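Local structure of crystal protein (Bacillus thuringiensis serovar dakota, 2ZTB) at residues N108-T113 against V230-S235; F132-E137 against A179-D184; R5-F10 against A39-T44. The protein recognises cancer cells and probably kills them by forming beta-barrel pores in their membranes, as an aerolysin-type Bacillus thuringiensis toxin in its proteolytically activated form. All blocks are in the same frame, centred on the assembly; numbering follows the deposited sequence.

Interaction 1 of 3, residues N108-T113 against V230-S235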
ATOM      1  N   ASN A 108       3.030  16.845   8.443  1.00 54.53           N
ATOM      2  CA  ASN A 108       2.235  15.624   8.550  1.00 56.05           C
ATOM      3  C   ASN A 108       2.604  14.714   7.403  1.00 55.84           C
ATOM      4  O   ASN A 108       2.793  15.187   6.288  1.00 56.04           O
ATOM      5  CB  ASN A 108       0.723  15.915   8.461  1.00 56.66           C
ATOM      6  CG  ASN A 108       0.205  16.794   9.589  1.00 58.13           C
ATOM      7  OD1 ASN A 108       0.791  16.896  10.672  1.00 61.80           O
ATOM      8  ND2 ASN A 108      -0.929  17.415   9.341  1.00 62.69           N
ATOM      9  N   THR A 109       2.722  13.416   7.671  1.00 55.93           N
ATOM     10  CA  THR A 109       2.904  12.443   6.586  1.00 55.71           C
ATOM     11  C   THR A 109       1.774  11.422   6.540  1.00 55.61           C
ATOM     12  O   THR A 109       1.249  11.002   7.582  1.00 55.56           O
ATOM     13  CB  THR A 109       4.266  11.709   6.663  1.00 55.75           C
ATOM     14  OG1 THR A 109       4.411  11.093   7.946  1.00 56.18           O
ATOM     15  CG2 THR A 109       5.422  12.668   6.431  1.00 54.69           C
ATOM     16  N   SER A 110       1.410  11.035   5.321  1.00 55.45           N
ATOM     17  CA  SER A 110       0.517   9.894   5.071  1.00 55.65           C
ATOM     18  C   SER A 110       1.239   8.909   4.175  1.00 55.42           C
ATOM     19  O   SER A 110       1.678   9.279   3.090  1.00 54.96           O
ATOM     20  CB  SER A 110      -0.768  10.340   4.375  1.00 55.41           C
ATOM     21  OG  SER A 110      -1.340  11.451   5.033  1.00 57.67           O
ATOM     22  N   THR A 111       1.366   7.667   4.635  1.00 56.01           N
ATOM     23  CA  THR A 111       2.118   6.632   3.918  1.00 56.38           C
ATOM     24  C   THR A 111       1.228   5.422   3.553  1.00 57.11           C
ATOM     25  O   THR A 111       0.473   4.926   4.391  1.00 57.96           O
ATOM     26  CB  THR A 111       3.354   6.206   4.731  1.00 56.46           C
ATOM     27  OG1 THR A 111       4.181   7.357   4.960  1.00 55.62           O
ATOM     28  CG2 THR A 111       4.193   5.110   3.999  1.00 56.53           C
ATOM     29  N   VAL A 112       1.285   4.986   2.293  1.00 56.99           N
ATOM     30  CA  VAL A 112       0.708   3.683   1.888  1.00 56.27           C
ATOM     31  C   VAL A 112       1.836   2.696   1.497  1.00 56.90           C
ATOM     32  O   VAL A 112       2.886   3.096   0.976  1.00 56.62           O
ATOM     33  CB  VAL A 112      -0.373   3.837   0.763  1.00 56.17           C
ATOM     34  CG1 VAL A 112       0.261   4.216  -0.580  1.00 55.17           C
ATOM     35  CG2 VAL A 112      -1.244   2.575   0.633  1.00 54.48           C
ATOM     36  N   THR A 113       1.629   1.418   1.810  1.00 57.65           N
ATOM     37  CA  THR A 113       2.504   0.321   1.368  1.00 57.30           C
ATOM     38  C   THR A 113       1.618  -0.899   1.081  1.00 57.74           C
ATOM     39  O   THR A 113       0.587  -1.110   1.733  1.00 57.34           O
ATOM     40  CB  THR A 113       3.648   0.026   2.390  1.00 57.36           C
ATOM     41  OG1 THR A 113       4.650  -0.815   1.799  1.00 55.53           O
ATOM     42  CG2 THR A 113       3.122  -0.610   3.677  1.00 56.78           C
ATOM     43  N   VAL A 230      -1.820   1.433   5.787  1.00 60.05           N
ATOM     44  CA  VAL A 230      -1.978   2.876   5.589  1.00 60.97           C
ATOM     45  C   VAL A 230      -1.702   3.575   6.926  1.00 61.56           C
ATOM     46  O   VAL A 230      -2.348   3.279   7.928  1.00 61.46           O
ATOM     47  CB  VAL A 230      -3.341   3.232   4.923  1.00 60.80           C
ATOM     48  CG1 VAL A 230      -4.516   2.631   5.679  1.00 61.01           C
ATOM     49  CG2 VAL A 230      -3.500   4.744   4.751  1.00 62.62           C
ATOM     50  N   THR A 231      -0.664   4.419   6.934  1.00 62.24           N
ATOM     51  CA  THR A 231      -0.221   5.174   8.107  1.00 62.72           C
ATOM     52  C   THR A 231      -0.411   6.697   7.922  1.00 63.04           C
ATOM     53  O   THR A 231      -0.394   7.215   6.791  1.00 63.64           O
ATOM     54  CB  THR A 231       1.228   4.866   8.446  1.00 62.60           C
ATOM     55  OG1 THR A 231       1.368   3.461   8.681  1.00 64.76           O
ATOM     56  CG2 THR A 231       1.675   5.591   9.705  1.00 63.56           C
ATOM     57  N   ASN A 232      -0.672   7.388   9.033  1.00 62.36           N
ATOM     58  CA  ASN A 232      -0.747   8.845   9.066  1.00 61.50           C
ATOM     59  C   ASN A 232      -0.010   9.291  10.321  1.00 60.50           C
ATOM     60  O   ASN A 232      -0.222   8.723  11.395  1.00 60.33           O
ATOM     61  CB  ASN A 232      -2.205   9.341   9.024  1.00 61.34           C
ATOM     62  CG  ASN A 232      -2.317  10.858   8.774  1.00 62.12           C
ATOM     63  OD1 ASN A 232      -2.465  11.301   7.640  1.00 61.40           O
ATOM     64  ND2 ASN A 232      -2.235  11.653   9.841  1.00 63.49           N
ATOM     65  N   VAL A 233       0.920  10.234  10.161  1.00 59.34           N
ATOM     66  CA  VAL A 233       1.632  10.844  11.303  1.00 58.25           C
ATOM     67  C   VAL A 233       1.269  12.333  11.351  1.00 57.78           C
ATOM     68  O   VAL A 233       1.448  13.070  10.374  1.00 57.42           O
ATOM     69  CB  VAL A 233       3.175  10.578  11.288  1.00 58.63           C
ATOM     70  CG1 VAL A 233       3.852  11.105  12.563  1.00 58.13           C
ATOM     71  CG2 VAL A 233       3.471   9.069  11.172  1.00 58.10           C
ATOM     72  N   SER A 234       0.672  12.750  12.466  1.00 57.20           N
ATOM     73  CA  SER A 234       0.253  14.146  12.636  1.00 56.53           C
ATOM     74  C   SER A 234       0.432  14.616  14.076  1.00 55.61           C
ATOM     75  O   SER A 234       0.578  13.808  15.006  1.00 55.69           O
ATOM     76  CB  SER A 234      -1.186  14.358  12.154  1.00 56.85           C
ATOM     77  OG  SER A 234      -2.111  13.615  12.933  1.00 58.10           O
ATOM     78  N   SER A 235       0.467  15.931  14.243  1.00 54.15           N
ATOM     79  CA  SER A 235       0.634  16.522  15.554  1.00 52.77           C
ATOM     80  C   SER A 235      -0.724  17.036  16.005  1.00 51.33           C
ATOM     81  O   SER A 235      -1.549  17.410  15.176  1.00 50.94           O
ATOM     82  CB  SER A 235       1.677  17.639  15.530  1.00 52.41           C
ATOM     83  OG  SER A 235       1.239  18.680  14.689  1.00 54.16           O
TER
HETATM   84  O   HOH W   1       1.881   2.591   5.730  1.00 42.93           O

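Interaction 2 of 3, residues F132-E137 against A179-D184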
ATOM      1  N   PHE A 132      -8.996   8.499   9.495  1.00 58.21           N
ATOM      2  CA  PHE A 132      -8.355   8.400  10.795  1.00 58.05           C
ATOM      3  C   PHE A 132      -8.987   9.387  11.784  1.00 58.15           C
ATOM      4  O   PHE A 132      -9.305  10.525  11.424  1.00 57.49           O
ATOM      5  CB  PHE A 132      -6.860   8.676  10.660  1.00 57.75           C
ATOM      6  CG  PHE A 132      -6.086   7.568   9.979  1.00 57.90           C
ATOM      7  CD1 PHE A 132      -5.472   7.791   8.747  1.00 57.52           C
ATOM      8  CD2 PHE A 132      -5.958   6.316  10.577  1.00 56.86           C
ATOM      9  CE1 PHE A 132      -4.732   6.789   8.115  1.00 57.42           C
ATOM     10  CE2 PHE A 132      -5.225   5.301   9.955  1.00 58.97           C
ATOM     11  CZ  PHE A 132      -4.606   5.539   8.719  1.00 58.10           C
ATOM     12  N   GLU A 133      -9.164   8.941  13.026  1.00 58.36           N
ATOM     13  CA  GLU A 133      -9.755   9.766  14.077  1.00 58.82           C
ATOM     14  C   GLU A 133      -9.050  11.114  14.227  1.00 58.71           C
ATOM     15  O   GLU A 133      -9.698  12.171  14.192  1.00 59.11           O
ATOM     16  CB  GLU A 133      -9.753   9.020  15.410  1.00 58.66           C
ATOM     17  CG  GLU A 133     -10.207   9.867  16.589  1.00 60.21           C
ATOM     18  CD  GLU A 133     -10.190   9.105  17.896  1.00 61.94           C
ATOM     19  OE1 GLU A 133     -10.410   7.863  17.862  1.00 62.11           O
ATOM     20  OE2 GLU A 133      -9.968   9.750  18.954  1.00 61.05           O
ATOM     21  N   ILE A 134      -7.734  11.062  14.397  1.00 58.40           N
ATOM     22  CA  ILE A 134      -6.917  12.253  14.601  1.00 58.55           C
ATOM     23  C   ILE A 134      -6.490  12.883  13.268  1.00 58.84           C
ATOM     24  O   ILE A 134      -6.713  14.076  13.036  1.00 59.23           O
ATOM     25  CB  ILE A 134      -5.679  11.953  15.516  1.00 58.57           C
ATOM     26  CG1 ILE A 134      -6.152  11.498  16.907  1.00 58.48           C
ATOM     27  CG2 ILE A 134      -4.735  13.172  15.599  1.00 57.84           C
ATOM     28  CD1 ILE A 134      -5.090  10.870  17.775  1.00 58.78           C
ATOM     29  N   GLY A 135      -5.917  12.072  12.385  1.00 58.58           N
ATOM     30  CA  GLY A 135      -5.385  12.567  11.124  1.00 58.92           C
ATOM     31  C   GLY A 135      -6.383  12.931  10.039  1.00 59.12           C
ATOM     32  O   GLY A 135      -6.048  13.695   9.135  1.00 59.63           O
ATOM     33  N   GLY A 136      -7.595  12.396  10.104  1.00 58.70           N
ATOM     34  CA  GLY A 136      -8.593  12.679   9.077  1.00 59.23           C
ATOM     35  C   GLY A 136      -8.498  11.763   7.870  1.00 59.66           C
ATOM     36  O   GLY A 136      -7.852  10.715   7.928  1.00 59.35           O
ATOM     37  N   GLU A 137      -9.156  12.160   6.778  1.00 60.67           N
ATOM     38  CA  GLU A 137      -9.242  11.329   5.582  1.00 61.68           C
ATOM     39  C   GLU A 137      -7.944  11.320   4.794  1.00 61.97           C
ATOM     40  O   GLU A 137      -7.353  12.370   4.521  1.00 62.06           O
ATOM     41  CB  GLU A 137     -10.396  11.720   4.655  1.00 61.88           C
ATOM     42  CG  GLU A 137     -10.606  10.654   3.551  1.00 64.84           C
ATOM     43  CD  GLU A 137     -11.424  11.128   2.358  1.00 68.82           C
ATOM     44  OE1 GLU A 137     -12.546  11.659   2.553  1.00 69.61           O
ATOM     45  OE2 GLU A 137     -10.948  10.939   1.216  1.00 70.61           O
ATOM     46  N   ALA A 179       0.663  11.641  16.841  1.00 53.61           N
ATOM     47  CA  ALA A 179      -0.097  10.410  16.652  1.00 54.18           C
ATOM     48  C   ALA A 179       0.412   9.680  15.416  1.00 54.83           C
ATOM     49  O   ALA A 179       0.430  10.252  14.318  1.00 55.15           O
ATOM     50  CB  ALA A 179      -1.586  10.703  16.508  1.00 53.33           C
ATOM     51  N   LYS A 180       0.855   8.438  15.611  1.00 55.07           N
ATOM     52  CA  LYS A 180       1.056   7.529  14.499  1.00 55.94           C
ATOM     53  C   LYS A 180      -0.181   6.642  14.435  1.00 55.21           C
ATOM     54  O   LYS A 180      -0.394   5.757  15.281  1.00 55.19           O
ATOM     55  CB  LYS A 180       2.337   6.691  14.650  1.00 56.45           C
ATOM     56  CG  LYS A 180       2.484   5.629  13.543  1.00 60.01           C
ATOM     57  CD  LYS A 180       3.163   4.330  14.045  1.00 65.63           C
ATOM     58  CE  LYS A 180       2.699   3.140  13.198  1.00 68.35           C
ATOM     59  NZ  LYS A 180       3.606   1.943  13.284  1.00 71.67           N
ATOM     60  N   GLU A 181      -1.015   6.916  13.446  1.00 54.75           N
ATOM     61  CA  GLU A 181      -2.229   6.139  13.242  1.00 54.37           C
ATOM     62  C   GLU A 181      -2.036   5.225  12.047  1.00 54.67           C
ATOM     63  O   GLU A 181      -1.374   5.592  11.065  1.00 54.13           O
ATOM     64  CB  GLU A 181      -3.423   7.051  13.019  1.00 54.10           C
ATOM     65  CG  GLU A 181      -3.782   7.925  14.219  1.00 53.05           C
ATOM     66  CD  GLU A 181      -4.891   8.883  13.883  1.00 51.86           C
ATOM     67  OE1 GLU A 181      -4.645   9.789  13.067  1.00 50.92           O
ATOM     68  OE2 GLU A 181      -6.018   8.713  14.406  1.00 52.74           O
ATOM     69  N   SER A 182      -2.590   4.024  12.138  1.00 54.59           N
ATOM     70  CA  SER A 182      -2.500   3.105  11.012  1.00 54.96           C
ATOM     71  C   SER A 182      -3.598   2.061  10.963  1.00 54.40           C
ATOM     72  O   SER A 182      -4.252   1.772  11.958  1.00 53.98           O
ATOM     73  CB  SER A 182      -1.119   2.438  10.944  1.00 54.31           C
ATOM     74  OG  SER A 182      -0.924   1.619  12.072  1.00 55.59           O
ATOM     75  N   ALA A 183      -3.780   1.515   9.767  1.00 54.59           N
ATOM     76  CA  ALA A 183      -4.661   0.399   9.540  1.00 54.53           C
ATOM     77  C   ALA A 183      -3.985  -0.551   8.573  1.00 54.87           C
ATOM     78  O   ALA A 183      -3.445  -0.125   7.550  1.00 55.01           O
ATOM     79  CB  ALA A 183      -5.996   0.881   8.975  1.00 54.04           C
ATOM     80  N   ASP A 184      -4.006  -1.835   8.901  1.00 55.31           N
ATOM     81  CA  ASP A 184      -3.671  -2.875   7.927  1.00 56.01           C
ATOM     82  C   ASP A 184      -4.839  -3.121   6.997  1.00 56.37           C
ATOM     83  O   ASP A 184      -6.007  -2.950   7.374  1.00 56.65           O
ATOM     84  CB  ASP A 184      -3.298  -4.189   8.619  1.00 56.00           C
ATOM     85  CG  ASP A 184      -1.986  -4.101   9.359  1.00 56.23           C
ATOM     86  OD1 ASP A 184      -1.124  -3.300   8.949  1.00 57.14           O
ATOM     87  OD2 ASP A 184      -1.819  -4.825  10.351  1.00 57.32           O
TER

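Interaction 3 of 3, residues R5-F10 against A39-T44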
ATOM      1  N   ARG A   5      -9.197  -6.056 -12.410  1.00 71.73           N
ATOM      2  CA  ARG A   5      -9.371  -7.236 -13.242  1.00 70.54           C
ATOM      3  C   ARG A   5      -8.491  -7.111 -14.472  1.00 69.60           C
ATOM      4  O   ARG A   5      -8.754  -6.308 -15.356  1.00 69.23           O
ATOM      5  CB  ARG A   5     -10.843  -7.409 -13.640  1.00 70.52           C
ATOM      6  CG  ARG A   5     -11.141  -8.627 -14.509  1.00 70.04           C
ATOM      7  CD  ARG A   5     -12.604  -9.001 -14.357  1.00 69.66           C
ATOM      8  NE  ARG A   5     -13.023 -10.081 -15.243  1.00 70.04           N
ATOM      9  CZ  ARG A   5     -12.983 -11.379 -14.945  1.00 69.66           C
ATOM     10  NH1 ARG A   5     -12.529 -11.798 -13.769  1.00 67.67           N
ATOM     11  NH2 ARG A   5     -13.407 -12.267 -15.837  1.00 68.38           N
ATOM     12  N   GLU A   6      -7.430  -7.904 -14.518  1.00 68.53           N
ATOM     13  CA  GLU A   6      -6.525  -7.845 -15.656  1.00 67.45           C
ATOM     14  C   GLU A   6      -6.052  -9.230 -16.065  1.00 66.01           C
ATOM     15  O   GLU A   6      -6.290 -10.205 -15.354  1.00 65.70           O
ATOM     16  CB  GLU A   6      -5.348  -6.878 -15.390  1.00 67.84           C
ATOM     17  CG  GLU A   6      -4.636  -7.042 -14.063  1.00 68.11           C
ATOM     18  CD  GLU A   6      -3.518  -6.014 -13.865  1.00 68.19           C
ATOM     19  OE1 GLU A   6      -2.333  -6.389 -14.026  1.00 67.45           O
ATOM     20  OE2 GLU A   6      -3.828  -4.840 -13.552  1.00 66.99           O
ATOM     21  N   TYR A   7      -5.405  -9.302 -17.224  1.00 64.42           N
ATOM     22  CA  TYR A   7      -4.869 -10.532 -17.738  1.00 62.99           C
ATOM     23  C   TYR A   7      -3.833 -11.134 -16.797  1.00 62.23           C
ATOM     24  O   TYR A   7      -3.067 -10.416 -16.127  1.00 62.33           O
ATOM     25  CB  TYR A   7      -4.252 -10.320 -19.120  1.00 63.30           C
ATOM     26  CG  TYR A   7      -5.249 -10.106 -20.246  1.00 64.07           C
ATOM     27  CD1 TYR A   7      -6.521 -10.694 -20.220  1.00 64.28           C
ATOM     28  CD2 TYR A   7      -4.908  -9.335 -21.355  1.00 64.51           C
ATOM     29  CE1 TYR A   7      -7.433 -10.501 -21.265  1.00 64.56           C
ATOM     30  CE2 TYR A   7      -5.807  -9.137 -22.405  1.00 66.29           C
ATOM     31  CZ  TYR A   7      -7.069  -9.722 -22.360  1.00 65.45           C
ATOM     32  OH  TYR A   7      -7.956  -9.506 -23.412  1.00 65.19           O
ATOM     33  N   LEU A   8      -3.830 -12.461 -16.733  1.00 60.60           N
ATOM     34  CA  LEU A   8      -2.770 -13.189 -16.067  1.00 59.13           C
ATOM     35  C   LEU A   8      -1.650 -13.346 -17.099  1.00 58.87           C
ATOM     36  O   LEU A   8      -1.914 -13.572 -18.292  1.00 59.11           O
ATOM     37  CB  LEU A   8      -3.286 -14.535 -15.562  1.00 58.81           C
ATOM     38  CG  LEU A   8      -2.310 -15.424 -14.772  1.00 58.70           C
ATOM     39  CD1 LEU A   8      -2.009 -14.844 -13.389  1.00 53.62           C
ATOM     40  CD2 LEU A   8      -2.861 -16.868 -14.672  1.00 58.03           C
ATOM     41  N   MET A   9      -0.410 -13.176 -16.655  1.00 57.86           N
ATOM     42  CA  MET A   9       0.742 -13.283 -17.542  1.00 57.55           C
ATOM     43  C   MET A   9       1.575 -14.525 -17.192  1.00 56.72           C
ATOM     44  O   MET A   9       1.495 -15.020 -16.072  1.00 56.32           O
ATOM     45  CB  MET A   9       1.597 -12.014 -17.446  1.00 57.98           C
ATOM     46  CG  MET A   9       0.821 -10.683 -17.638  1.00 60.92           C
ATOM     47  SD  MET A   9       0.243 -10.473 -19.341  1.00 66.40           S
ATOM     48  CE  MET A   9       1.782 -10.157 -20.224  1.00 66.79           C
ATOM     49  N   PHE A  10       2.363 -15.022 -18.145  1.00 56.19           N
ATOM     50  CA  PHE A  10       3.238 -16.177 -17.902  1.00 56.20           C
ATOM     51  C   PHE A  10       4.295 -15.931 -16.819  1.00 56.60           C
ATOM     52  O   PHE A  10       4.686 -16.877 -16.118  1.00 56.80           O
ATOM     53  CB  PHE A  10       3.903 -16.685 -19.188  1.00 55.74           C
ATOM     54  CG  PHE A  10       3.067 -17.699 -19.956  1.00 56.12           C
ATOM     55  CD1 PHE A  10       2.580 -17.405 -21.221  1.00 54.82           C
ATOM     56  CD2 PHE A  10       2.778 -18.946 -19.411  1.00 55.35           C
ATOM     57  CE1 PHE A  10       1.817 -18.324 -21.929  1.00 54.67           C
ATOM     58  CE2 PHE A  10       2.013 -19.874 -20.114  1.00 55.78           C
ATOM     59  CZ  PHE A  10       1.531 -19.563 -21.374  1.00 54.57           C
ATOM     60  N   ALA A  39      -0.735 -21.843 -24.117  1.00 53.99           N
ATOM     61  CA  ALA A  39      -1.135 -20.490 -24.430  1.00 54.12           C
ATOM     62  C   ALA A  39      -1.941 -19.873 -23.299  1.00 54.22           C
ATOM     63  O   ALA A  39      -2.672 -20.561 -22.597  1.00 53.72           O
ATOM     64  CB  ALA A  39      -1.934 -20.462 -25.728  1.00 54.20           C
ATOM     65  N   LEU A  40      -1.778 -18.559 -23.133  1.00 54.72           N
ATOM     66  CA  LEU A  40      -2.462 -17.778 -22.114  1.00 54.83           C
ATOM     67  C   LEU A  40      -2.706 -16.434 -22.729  1.00 55.76           C
ATOM     68  O   LEU A  40      -1.762 -15.756 -23.141  1.00 56.03           O
ATOM     69  CB  LEU A  40      -1.579 -17.629 -20.868  1.00 54.98           C
ATOM     70  CG  LEU A  40      -2.031 -16.822 -19.648  1.00 54.38           C
ATOM     71  CD1 LEU A  40      -3.304 -17.401 -19.021  1.00 54.85           C
ATOM     72  CD2 LEU A  40      -0.913 -16.777 -18.631  1.00 54.04           C
ATOM     73  N   ASN A  41      -3.973 -16.040 -22.792  1.00 56.73           N
ATOM     74  CA  ASN A  41      -4.340 -14.726 -23.336  1.00 57.65           C
ATOM     75  C   ASN A  41      -3.599 -14.455 -24.661  1.00 58.60           C
ATOM     76  O   ASN A  41      -3.834 -15.173 -25.645  1.00 58.78           O
ATOM     77  CB  ASN A  41      -4.122 -13.637 -22.282  1.00 57.04           C
ATOM     78  CG  ASN A  41      -4.918 -13.896 -21.010  1.00 56.29           C
ATOM     79  OD1 ASN A  41      -6.123 -14.122 -21.066  1.00 55.79           O
ATOM     80  ND2 ASN A  41      -4.250 -13.856 -19.857  1.00 54.29           N
ATOM     81  N   ASN A  42      -2.681 -13.479 -24.683  1.00 59.47           N
ATOM     82  CA  ASN A  42      -1.918 -13.176 -25.914  1.00 60.24           C
ATOM     83  C   ASN A  42      -0.484 -13.732 -26.018  1.00 60.69           C
ATOM     84  O   ASN A  42       0.287 -13.331 -26.903  1.00 60.76           O
ATOM     85  CB  ASN A  42      -1.946 -11.673 -26.219  1.00 60.40           C
ATOM     86  CG  ASN A  42      -3.329 -11.195 -26.633  1.00 60.94           C
ATOM     87  OD1 ASN A  42      -4.040 -10.543 -25.767  1.00 61.42           O
ATOM     88  ND2 ASN A  42      -3.733 -11.521 -27.965  1.00 59.85           N
ATOM     89  N   GLU A  43      -0.150 -14.682 -25.142  1.00 61.14           N
ATOM     90  CA  GLU A  43       1.177 -15.289 -25.100  1.00 61.25           C
ATOM     91  C   GLU A  43       1.085 -16.785 -25.357  1.00 61.43           C
ATOM     92  O   GLU A  43       0.024 -17.384 -25.212  1.00 61.41           O
ATOM     93  CB  GLU A  43       1.794 -15.115 -23.716  1.00 61.69           C
ATOM     94  CG  GLU A  43       2.019 -13.707 -23.225  1.00 62.15           C
ATOM     95  CD  GLU A  43       2.191 -13.688 -21.726  1.00 64.35           C
ATOM     96  OE1 GLU A  43       1.165 -13.843 -21.020  1.00 65.02           O
ATOM     97  OE2 GLU A  43       3.342 -13.528 -21.256  1.00 64.23           O
ATOM     98  N   THR A  44       2.219 -17.372 -25.733  1.00 61.51           N
ATOM     99  CA  THR A  44       2.359 -18.795 -25.928  1.00 61.72           C
ATOM    100  C   THR A  44       3.630 -19.236 -25.221  1.00 61.71           C
ATOM    101  O   THR A  44       4.475 -18.404 -24.898  1.00 61.82           O
ATOM    102  CB  THR A  44       2.476 -19.174 -27.426  1.00 62.14           C
ATOM    103  OG1 THR A  44       3.735 -18.733 -27.950  1.00 62.10           O
ATOM    104  CG2 THR A  44       1.334 -18.594 -28.250  1.00 62.04           C
TER

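Interaction 1 of 3, residues N108-T113 against V230-S235
The strand segments 108-113 and 230-235 run antiparallel, their axes 4.6 Å apart at closest approach and their directions 170° apart. They are neighbours in the long antiparallel sheet that gives this toxin its elongated, aerolysin-like shape. Thr109 with Val233 and Thr111 with Thr231 form hydrogen-bonded pairs, each closed by two backbone N-H...O=C hydrogen bonds; the straightest links Val233 N to Thr109 O over 2.7 Å. Between them Ser110 faces Asn232 in a non-hydrogen-bonded pair. The branching of Thr and Val at CB suits such extended backbone angles, and side chains alternate between two faces. Val230, Ser110 and Asn232 lie on the face covered by the hairpin of strands 126-132 and 136-142, where Ser110 and Asn232 rest on Val138. Asn232 places CG anti to its backbone N (chi1 -169°), which pairs the two polar side chains: Ser110 OG donates to Asn232 OD1 at 2.8 Å from above the carbonyl plane, 30° out of it. On the other face, with Thr111 and Thr231, Thr109 and Val233 lie side by side, Thr109 OG1 3.6 Å from Val233 CB. Asn108 OD1 is buried against Ser234 CA, 3.4 Å away, with no hydrogen-bonding partner in the model. Thr111 OG1 binds Thr149 OG1 on the neighbouring strand, while a water donates to Thr111 O at 3.0 Å and also bonds Thr231 OG1.

Interaction 2 of 3, residues F132-E137 against A179-D184
The carboxylate of Glu181 is held by two hydrogen bonds, one on each oxygen, donated by the consecutive backbone amides of Ile134 and Gly135 in the turn 133-135. Ile134 N donates to Glu181 OE2 at 2.9 Å along a nearly straight path of 166°, and Gly135 N donates to Glu181 OE1 at 2.7 Å with more bend. Both acceptors use their syn lone pairs, so the pair of bonds fixes the rotation of the carboxylate as well as its position. Glutamate has the right length: CG stands anti to the carbonyl carbon and the chain runs extended beyond it, reaching from strand 179-184 to the turn. The two amide dipoles pointing at it would be expected to favour the ionised form. Glycine suits position 135, where a CB would crowd Glu181 OE1, and Gly136 has a positive phi at which a side chain would strike the preceding carbonyl oxygen. Phe132 slides past Glu181 in the opposite direction, so that Phe132 CD2 meets Glu181 CB at 3.6 Å. The ring continues along the strand backbone, with Phe132 CE2 3.7 Å from Ser182 N and the amide of Ala183 at the ring edge. On the other flank the small Ala179 methyl lets the longer Ile134 side chain come close to the strand, Ile134 CD1 packing on Ala179 CB at 3.7 Å. Glu133 leads away from the strand and touches a bound lutetium ion. Phe132 and Gly136 exchange two backbone hydrogen bonds and so close the tip of the hairpin 126-142. Such a hairpin, tucked against the long sheet, is characteristic of aerolysin-type toxins, in which it probably becomes the membrane-spanning part of the pore.

Interaction 3 of 3, residues R5-F10 against A39-T44
Phe10 lays one face of its ring under Leu40, whose CB stands 4.0 Å from the ring centroid, 29° off the normal, in a CH-pi contact. Leu40 begins a type II' turn that ends at Glu43 and joins strands 37-40 and 43-46 into a beta hairpin with a two-residue loop, Asn41-Asn42, set at the helix-bearing end of the molecule, probably its receptor-binding part. Glu43 reaches the same ring from its edge, with Glu43 CB 3.5 Å from Phe10 CD1, so the aromatic side chain is wedged against both arms of the hairpin. Beyond CB the chain of Glu43 extends until OE1 accepts a weak bond from Phe10 N at 3.3 Å, with Met9 CE 3.8 Å from the same Glu43 OE1. Leucine at 40 also suits an apolar cluster: Leu40 CD2 packs on Leu8 CG at 4.3 Å, and both leucines rest on Phe195 and Cys61. Asparagine is well suited to the position after Leu40, where the turn needs a positive phi. The amide of Asn41 stacks on the Tyr7 ring, their planes 26° apart, while Asn41 OD1 accepts a hydrogen bond from Cys61 N. Its other end bonds the segment 5-10 directly: Asn41 ND2 donates to Leu8 O at 2.8 Å, meeting a lone pair in the carbonyl plane, though the bond is clearly bent at the hydrogen (131°).

From the N terminus, interaction 3 closes first: 28 residues, including helix 20-31, separate its segments, and it joins the end of strand 4-7 and the residues after it to the hairpin 37-46. Interaction 1 opens later, at strand 96-116, and closes only at strand 223-247; interaction 2 lies nested inside that long loop, bringing the tip of hairpin 126-142 onto strand 168-199. Interactions 1 and 2 are directly linked, their centres about 7 Å apart, with probable hydrogen bonds from Asn232 N to Glu181 O and from Ala179 N to Ser234 O. Interaction 3 lies about 36 Å from interaction 1, centre to centre, yet strand 168-199 borders both strand 37-40 and strand 223-247, connecting all three contacts through one sheet.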